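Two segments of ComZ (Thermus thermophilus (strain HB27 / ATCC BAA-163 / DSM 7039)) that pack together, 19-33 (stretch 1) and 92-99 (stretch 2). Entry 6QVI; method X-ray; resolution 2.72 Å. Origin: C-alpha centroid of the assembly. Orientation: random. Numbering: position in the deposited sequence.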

# COMPACT_ATOMS: atom_id res chain seq x y z
N TYR A 19 10.58 23.96 -35.35
CA TYR A 19 9.44 24.28 -34.53
C TYR A 19 8.36 23.26 -34.68
O TYR A 19 7.68 22.95 -33.75
N ALA A 20 8.23 22.71 -35.84
CA ALA A 20 7.22 21.74 -36.04
C ALA A 20 7.53 20.54 -35.22
O ALA A 20 6.68 20.00 -34.60
N ALA A 21 8.76 20.09 -35.24
CA ALA A 21 9.11 18.92 -34.50
C ALA A 21 9.05 19.18 -33.02
O ALA A 21 8.52 18.40 -32.28
N GLU A 22 9.60 20.30 -32.61
CA GLU A 22 9.63 20.67 -31.20
C GLU A 22 8.23 20.87 -30.65
O GLU A 22 7.99 20.72 -29.45
N ALA A 23 7.27 21.18 -31.53
CA ALA A 23 5.89 21.19 -31.11
C ALA A 23 5.44 19.79 -30.70
O ALA A 23 4.72 19.62 -29.70
N GLY A 24 5.85 18.78 -31.46
CA GLY A 24 5.42 17.44 -31.14
C GLY A 24 6.08 16.91 -29.89
O GLY A 24 5.43 16.33 -29.02
N LEU A 25 7.40 17.09 -29.78
CA LEU A 25 8.13 16.56 -28.65
C LEU A 25 7.62 17.13 -27.34
O LEU A 25 7.44 16.39 -26.38
N GLN A 26 7.36 18.44 -27.29
CA GLN A 26 7.02 18.99 -25.99
C GLN A 26 5.58 18.73 -25.63
O GLN A 26 5.26 18.63 -24.44
N LYS A 27 4.73 18.51 -26.63
CA LYS A 27 3.35 18.13 -26.32
C LYS A 27 3.32 16.77 -25.66
O LYS A 27 2.72 16.59 -24.58
N TYR A 28 3.99 15.79 -26.27
CA TYR A 28 3.91 14.43 -25.76
C TYR A 28 4.93 14.14 -24.67
O TYR A 28 4.78 13.14 -23.98
N LYS A 29 5.91 15.02 -24.44
CA LYS A 29 6.67 14.96 -23.20
C LYS A 29 5.80 15.36 -22.02
O LYS A 29 5.91 14.77 -20.94
N ALA A 30 4.88 16.30 -22.23
CA ALA A 30 3.91 16.60 -21.19
C ALA A 30 2.94 15.45 -21.00
O ALA A 30 2.66 15.04 -19.86
N ALA A 31 2.44 14.89 -22.10
CA ALA A 31 1.52 13.76 -21.97
C ALA A 31 2.22 12.58 -21.31
O ALA A 31 1.61 11.85 -20.52
N LEU A 32 3.50 12.38 -21.63
CA LEU A 32 4.24 11.27 -21.04
C LEU A 32 4.40 11.48 -19.54
O LEU A 32 4.06 10.60 -18.74
N PHE A 33 4.80 12.69 -19.13
CA PHE A 33 4.84 13.02 -17.72
C PHE A 33 3.47 12.86 -17.08
O PHE A 33 3.37 12.50 -15.90
N GLY A 92 2.72 22.94 -40.41
CA GLY A 92 3.47 21.73 -40.65
C GLY A 92 2.84 20.53 -40.03
O GLY A 92 1.86 20.64 -39.36
N ARG A 93 3.40 19.38 -40.28
CA ARG A 93 2.90 18.17 -39.70
C ARG A 93 4.01 17.53 -38.90
O ARG A 93 5.15 17.86 -39.06
N TYR A 94 3.67 16.62 -38.01
CA TYR A 94 4.68 15.92 -37.26
C TYR A 94 4.23 14.59 -36.86
O TYR A 94 3.07 14.32 -36.86
N THR A 95 5.16 13.74 -36.56
CA THR A 95 4.80 12.44 -36.15
C THR A 95 5.50 12.02 -34.90
O THR A 95 6.68 11.87 -34.91
N ALA A 96 4.76 11.77 -33.83
CA ALA A 96 5.40 11.45 -32.55
C ALA A 96 5.28 9.96 -32.33
O ALA A 96 4.18 9.40 -32.43
N THR A 97 6.41 9.33 -32.04
CA THR A 97 6.49 7.90 -31.78
C THR A 97 7.22 7.70 -30.47
O THR A 97 8.19 8.40 -30.18
N LEU A 98 6.72 6.74 -29.68
CA LEU A 98 7.28 6.41 -28.38
C LEU A 98 7.91 5.03 -28.46
O LEU A 98 7.25 4.08 -28.89
N TYR A 99 9.19 4.94 -28.10
CA TYR A 99 9.94 3.69 -28.16
C TYR A 99 10.43 3.29 -26.77
O TYR A 99 10.98 4.12 -26.04

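Helix 19-33 lies across strand 92-99 with an angle of 39° between their N-to-C directions and a closest axis approach of 7.6 Å; no hydrogen bond crosses the contact, which buries 371 Å² and rests largely on the ring of Y94. A20 points its methyl toward the strand, with CB 4.3 Å from the backbone O of R93, while its own carbonyl O lies 3.5 Å from CD2 of Y94. The next two residues, A21 and E22, turn away. A23 points sideways and grazes the same ring, its CB 4.4 Å from CE2 of Y94. At G24 the backbones are near, its CA 6.2 Å from the CA of A96. Y94, buried and with chi1 in the p well, lays one ring face against this glycine: G24 CA sits 3.6 Å from the ring centroid and 11° off the ring normal, a CH-pi contact. An ideal CB on G24 would clash with Y94, coming within 2.9 Å of CD1, so the bare backbone makes room for the ring. One turn after A23, K27 (chi1 t) points toward the strand, and its aliphatic CD lies 3.8 Å from OH of Y94; its NZ, held out from the helix, donates a 3.0 Å hydrogen bond to OH of Y28. Y28 (chi1 m) also points toward the strand. Its CE1 meets Y94 edge to edge, 4.3 Å from CE1 and 4.0 Å from OH of that residue, while its CD1 is 3.9 Å from the methyl CB of A96. One turn later, L32 extends the apolar contact: L32 and L98, both with chi1 t and chi2 p, bring CD1 of L32 to 4.0 Å from CD2 of L98. On the strand, Y94, A96 and L98 point toward the helix, whereas R93 and T95, the neighbours of Y94, point away.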

# COMPACT_ATOMS: atom_id res chain seq x y z
CB TYR A 19 8.88 25.64 -34.88
CG TYR A 19 7.57 25.92 -34.21
CD1 TYR A 19 7.53 26.46 -32.96
CD2 TYR A 19 6.39 25.64 -34.83
CE1 TYR A 19 6.34 26.71 -32.33
CE2 TYR A 19 5.20 25.88 -34.21
CZ TYR A 19 5.18 26.42 -32.96
OH TYR A 19 4.00 26.67 -32.34
CB ALA A 20 7.15 21.36 -37.49
CB ALA A 21 10.48 18.47 -34.89
CB GLU A 22 10.40 21.96 -31.02
CG GLU A 22 11.86 21.81 -30.78
CD GLU A 22 12.17 21.51 -29.34
OE1 GLU A 22 13.09 20.71 -29.09
OE2 GLU A 22 11.48 22.08 -28.45
CB ALA A 23 4.98 21.73 -32.22
CB LEU A 25 9.61 16.88 -28.77
CG LEU A 25 10.35 16.11 -27.69
CD1 LEU A 25 10.59 14.69 -28.12
CD2 LEU A 25 11.66 16.78 -27.37
CB GLN A 26 7.38 20.48 -25.92
CG GLN A 26 8.85 20.75 -26.35
CD GLN A 26 9.87 20.70 -25.19
OE1 GLN A 26 9.55 21.05 -24.05
NE2 GLN A 26 11.09 20.23 -25.49
CB LYS A 27 2.52 18.09 -27.60
CG LYS A 27 1.04 18.11 -27.40
CD LYS A 27 0.39 17.20 -28.43
CE LYS A 27 -1.11 17.18 -28.30
NZ LYS A 27 -1.66 16.24 -29.31
CB TYR A 28 4.05 13.45 -26.92
CG TYR A 28 2.80 13.44 -27.74
CD1 TYR A 28 2.66 14.23 -28.88
CD2 TYR A 28 1.71 12.66 -27.33
CE1 TYR A 28 1.46 14.23 -29.64
CE2 TYR A 28 0.54 12.64 -28.08
CZ TYR A 28 0.41 13.43 -29.23
OH TYR A 28 -0.77 13.39 -29.93
CB LYS A 29 7.91 15.85 -23.28
CG LYS A 29 8.69 16.08 -21.96
CD LYS A 29 10.11 16.65 -22.22
CE LYS A 29 10.15 18.19 -22.18
NZ LYS A 29 10.41 18.81 -20.85
CB ALA A 30 3.15 17.88 -21.53
CB ALA A 31 0.94 13.36 -23.33
CB LEU A 32 5.60 11.15 -21.73
CG LEU A 32 6.33 9.82 -21.57
CD1 LEU A 32 5.42 8.67 -22.01
CD2 LEU A 32 7.65 9.80 -22.35
CB PHE A 33 5.35 14.45 -17.51
CG PHE A 33 5.37 14.90 -16.06
CD1 PHE A 33 4.34 15.67 -15.54
CD2 PHE A 33 6.40 14.54 -15.21
CE1 PHE A 33 4.34 16.09 -14.20
CE2 PHE A 33 6.39 14.93 -13.85
CZ PHE A 33 5.37 15.70 -13.36
CB ARG A 93 2.45 17.19 -40.77
CG ARG A 93 1.96 17.81 -42.06
CD ARG A 93 0.44 17.75 -42.19
NE ARG A 93 -0.07 16.46 -42.65
CZ ARG A 93 -1.36 16.16 -42.78
NH1 ARG A 93 -2.27 17.07 -42.47
NH2 ARG A 93 -1.74 14.96 -43.19
CB TYR A 94 5.16 16.69 -36.06
CG TYR A 94 4.16 16.87 -35.00
CD1 TYR A 94 3.69 15.82 -34.29
CD2 TYR A 94 3.70 18.10 -34.70
CE1 TYR A 94 2.77 16.00 -33.30
CE2 TYR A 94 2.78 18.29 -33.73
CZ TYR A 94 2.33 17.22 -33.03
OH TYR A 94 1.41 17.44 -32.08
CB THR A 95 5.04 11.43 -37.22
OG1 THR A 95 4.03 11.58 -38.19
CG2 THR A 95 4.94 10.09 -36.64
CB ALA A 96 4.77 12.22 -31.40
CB THR A 97 7.24 7.14 -32.88
OG1 THR A 97 6.66 7.42 -34.16
CG2 THR A 97 7.15 5.66 -32.65
CB LEU A 98 6.20 6.43 -27.29
CG LEU A 98 6.74 5.97 -25.93
CD1 LEU A 98 7.86 6.89 -25.51
CD2 LEU A 98 5.66 5.89 -24.86
CB TYR A 99 11.14 3.83 -29.09
CG TYR A 99 10.80 4.31 -30.47
CD1 TYR A 99 10.73 5.67 -30.75
CD2 TYR A 99 10.59 3.41 -31.50
CE1 TYR A 99 10.43 6.12 -32.02
CE2 TYR A 99 10.31 3.84 -32.77
CZ TYR A 99 10.23 5.19 -33.04
OH TYR A 99 9.91 5.59 -34.34